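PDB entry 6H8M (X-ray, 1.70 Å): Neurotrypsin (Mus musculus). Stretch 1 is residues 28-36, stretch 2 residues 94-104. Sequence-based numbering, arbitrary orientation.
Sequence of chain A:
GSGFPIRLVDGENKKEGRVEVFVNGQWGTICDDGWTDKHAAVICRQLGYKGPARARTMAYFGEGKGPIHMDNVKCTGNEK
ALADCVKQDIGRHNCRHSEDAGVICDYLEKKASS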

# COMPACT_ATOMS: atom_id res chain seq x y z
N GLY A 28 3.37 9.03 -4.77
CA GLY A 28 4.29 8.70 -3.68
C GLY A 28 3.94 7.39 -3.03
O GLY A 28 2.97 6.72 -3.44
N THR A 29 4.70 7.00 -2.05
CA THR A 29 4.61 5.63 -1.52
C THR A 29 3.95 5.64 -0.15
O THR A 29 3.57 6.66 0.36
CB THR A 29 6.01 4.99 -1.49
OG1 THR A 29 6.90 5.83 -0.74
CG2 THR A 29 6.58 4.98 -2.88
N ILE A 30 3.84 4.43 0.41
CA ILE A 30 3.29 4.18 1.71
C ILE A 30 4.30 3.40 2.54
O ILE A 30 4.85 2.37 2.09
CB ILE A 30 1.99 3.37 1.58
CG1 ILE A 30 1.00 4.07 0.67
CG2 ILE A 30 1.42 3.03 2.93
CD1 ILE A 30 -0.34 3.32 0.61
N CYS A 31 4.58 3.86 3.75
CA CYS A 31 5.49 3.18 4.70
C CYS A 31 4.88 1.84 5.18
O CYS A 31 3.70 1.76 5.44
CB CYS A 31 5.77 4.07 5.90
SG CYS A 31 7.03 3.38 6.99
N ASP A 32 5.73 0.83 5.37
CA ASP A 32 5.25 -0.51 5.73
C ASP A 32 5.03 -0.68 7.23
O ASP A 32 4.73 -1.77 7.65
CB ASP A 32 6.18 -1.60 5.18
CG ASP A 32 7.54 -1.64 5.88
OD1 ASP A 32 7.77 -0.80 6.78
OD2 ASP A 32 8.40 -2.44 5.48
N ASP A 33 5.24 0.39 8.04
CA ASP A 33 5.09 0.29 9.47
C ASP A 33 3.62 -0.05 9.74
O ASP A 33 2.69 0.71 9.34
CB ASP A 33 5.47 1.62 10.14
CG ASP A 33 5.67 1.37 11.62
OD1 ASP A 33 6.53 0.52 11.96
OD2 ASP A 33 4.85 1.86 12.37
N GLY A 34 3.39 -1.19 10.35
CA GLY A 34 2.02 -1.62 10.62
C GLY A 34 1.29 -2.17 9.39
O GLY A 34 0.09 -2.36 9.49
N TRP A 35 1.97 -2.39 8.24
CA TRP A 35 1.32 -2.81 7.02
C TRP A 35 1.16 -4.35 7.06
O TRP A 35 2.13 -5.04 7.31
CB TRP A 35 2.14 -2.35 5.78
CG TRP A 35 1.53 -2.60 4.43
CD1 TRP A 35 1.86 -3.62 3.57
CD2 TRP A 35 0.63 -1.74 3.70
NE1 TRP A 35 1.14 -3.47 2.42
CE2 TRP A 35 0.39 -2.34 2.46
CE3 TRP A 35 -0.03 -0.55 4.02
CZ2 TRP A 35 -0.44 -1.77 1.50
CZ3 TRP A 35 -0.87 -0.01 3.09
CH2 TRP A 35 -1.12 -0.63 1.87
N THR A 36 -0.07 -4.82 6.89
CA THR A 36 -0.36 -6.27 7.00
C THR A 36 -1.27 -6.70 5.85
O THR A 36 -1.54 -5.88 4.96
CB THR A 36 -1.06 -6.58 8.33
OG1 THR A 36 -2.38 -6.06 8.27
CG2 THR A 36 -0.34 -6.00 9.52
N ASN A 94 9.91 8.68 10.78
CA ASN A 94 11.27 8.58 10.26
C ASN A 94 11.31 7.56 9.10
O ASN A 94 12.30 6.92 8.95
CB ASN A 94 12.27 8.22 11.36
CG ASN A 94 12.86 9.44 12.04
OD1 ASN A 94 12.57 10.58 11.67
ND2 ASN A 94 13.70 9.22 13.04
N CYS A 95 10.26 7.45 8.27
CA CYS A 95 10.22 6.38 7.25
C CYS A 95 11.16 6.69 6.08
O CYS A 95 11.36 7.81 5.76
CB CYS A 95 8.80 6.14 6.75
SG CYS A 95 7.82 5.16 7.92
N ARG A 96 11.70 5.66 5.41
CA ARG A 96 12.59 5.78 4.25
C ARG A 96 12.01 4.87 3.16
O ARG A 96 11.16 4.01 3.49
CB ARG A 96 14.03 5.35 4.55
CG ARG A 96 14.72 6.09 5.70
CD ARG A 96 16.24 5.90 5.79
NE ARG A 96 16.87 6.63 4.68
CZ ARG A 96 18.07 7.22 4.68
NH1 ARG A 96 18.83 7.24 5.76
NH2 ARG A 96 18.49 7.80 3.58
N HIS A 97 12.45 5.07 1.92
CA HIS A 97 11.90 4.29 0.79
C HIS A 97 12.25 2.80 0.89
O HIS A 97 11.58 1.95 0.28
CB HIS A 97 12.30 4.92 -0.56
CG HIS A 97 11.47 6.10 -0.94
ND1 HIS A 97 10.12 5.97 -1.27
CD2 HIS A 97 11.77 7.41 -1.02
CE1 HIS A 97 9.64 7.18 -1.54
NE2 HIS A 97 10.63 8.08 -1.43
N SER A 98 13.26 2.47 1.67
CA SER A 98 13.59 1.07 1.97
C SER A 98 12.46 0.34 2.70
O SER A 98 12.49 -0.86 2.75
CB SER A 98 14.89 1.03 2.71
OG SER A 98 14.81 1.75 3.92
N GLU A 99 11.45 1.06 3.23
CA GLU A 99 10.30 0.50 3.96
C GLU A 99 9.00 0.62 3.15
O GLU A 99 7.90 0.38 3.68
CB GLU A 99 10.14 1.25 5.30
CG GLU A 99 11.34 1.08 6.24
CD GLU A 99 11.40 2.16 7.31
OE1 GLU A 99 11.79 3.28 6.99
OE2 GLU A 99 11.02 1.88 8.45
N ASP A 100 9.11 0.89 1.85
CA ASP A 100 7.92 1.06 1.00
C ASP A 100 7.08 -0.22 0.99
O ASP A 100 7.63 -1.35 0.87
CB ASP A 100 8.28 1.46 -0.42
CG ASP A 100 8.67 2.94 -0.55
OD1 ASP A 100 8.40 3.75 0.39
OD2 ASP A 100 9.22 3.29 -1.62
N ALA A 101 5.76 -0.05 1.07
CA ALA A 101 4.82 -1.17 1.16
C ALA A 101 4.40 -1.63 -0.24
O ALA A 101 4.34 -0.81 -1.18
CB ALA A 101 3.60 -0.66 1.93
N GLY A 102 3.95 -2.87 -0.28
CA GLY A 102 3.52 -3.52 -1.49
C GLY A 102 2.44 -4.53 -1.23
O GLY A 102 2.17 -4.83 -0.06
N VAL A 103 1.91 -5.17 -2.29
CA VAL A 103 0.87 -6.13 -2.21
C VAL A 103 1.03 -7.19 -3.32
O VAL A 103 1.63 -6.86 -4.35
CB VAL A 103 -0.53 -5.50 -2.35
CG1 VAL A 103 -0.74 -4.41 -1.30
CG2 VAL A 103 -0.78 -4.94 -3.72
N ILE A 104 0.39 -8.35 -3.10
CA ILE A 104 -0.01 -9.27 -4.11
C ILE A 104 -1.50 -9.49 -4.03
O ILE A 104 -1.97 -9.99 -3.03
CB ILE A 104 0.72 -10.60 -3.96
CG1 ILE A 104 2.22 -10.40 -4.04
CG2 ILE A 104 0.24 -11.58 -5.05
CD1 ILE A 104 2.96 -11.61 -3.66
O HOH W 1 4.64 2.02 -1.16

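At the apolar centre of the contact lies Ala101, whose CA-to-CB bond points toward the first stretch and whose methyl sits over one face of the Trp35 indole. Ala101 CB is 3.5 Å from the centroid of the five-membered ring of Trp35 and only 5° off the ring normal, so a C–H group can meet the pi cloud almost head-on. A single methyl suits this place: it fills the space over the indole while also approaching Ile30, with Ile30 CB 4.4 Å from Ala101 CB. Trp35 brings a broad flat surface, and its edge serves as well as its face. At the edge of the ring, Trp35 CZ2 packs 3.9 Å from Val103 CG1, while Trp35 NE1 donates a hydrogen bond to Gly102 O at 3.0 Å. Tryptophan thus combines apolar packing with a donor that satisfies a backbone carbonyl in a buried setting. The ring is carried by the last residue of a type II turn from Asp32 to Trp35, closed by a 2.9 Å hydrogen bond from Trp35 N to Asp32 O; Gly34, with its positive phi, suits the turn.

Around this centre the backbones meet in a single beta bridge between Cys31 and Asp100. Ala101 N donates to Ile30 O at 2.8 Å, and the same carbonyl receives a C–H contact from Asp100, Asp100 CA to Ile30 O 3.5 Å. On the other side of the bridge, Asp32 N reaches Glu99 O at 2.8 Å, but the N–H...O angle of 126° makes this bond weak. Water 1 lies between the backbones, accepting from Ile30 N at 3.0 Å and sitting 2.8 Å from Ala101 O. The covalent tie is the disulfide, Cys31 SG to Cys95 SG at 2.2 Å with chi3 of -71°, which joins residues 64 apart in sequence.

Farther out, the contact becomes polar. Thr29 points its CA-to-CB bond toward the second stretch, and its short side chain, in the p rotamer, brings the hydroxyl to the carboxylate of Asp100, donating from Thr29 OG1 to Asp100 OD1 at 2.8 Å. Although the CA-to-CB bond of Asp100 points away from the first stretch, the end of its side chain comes nearer, and its two carboxylate oxygens allow it to serve both stretches: His97 ND1 donates to Asp100 OD2 at 2.8 Å. Glu99 steadies its own loop, Glu99 OE1 accepting from Arg96 N at 2.9 Å. Two acidic side chains approach each other here, Asp32 OD1 lying 4.5 Å from Glu99 OE2, a proximity of like charges that gives no attraction; Asp32 OD2 finds a hydrogen-bonding partner elsewhere in the structure.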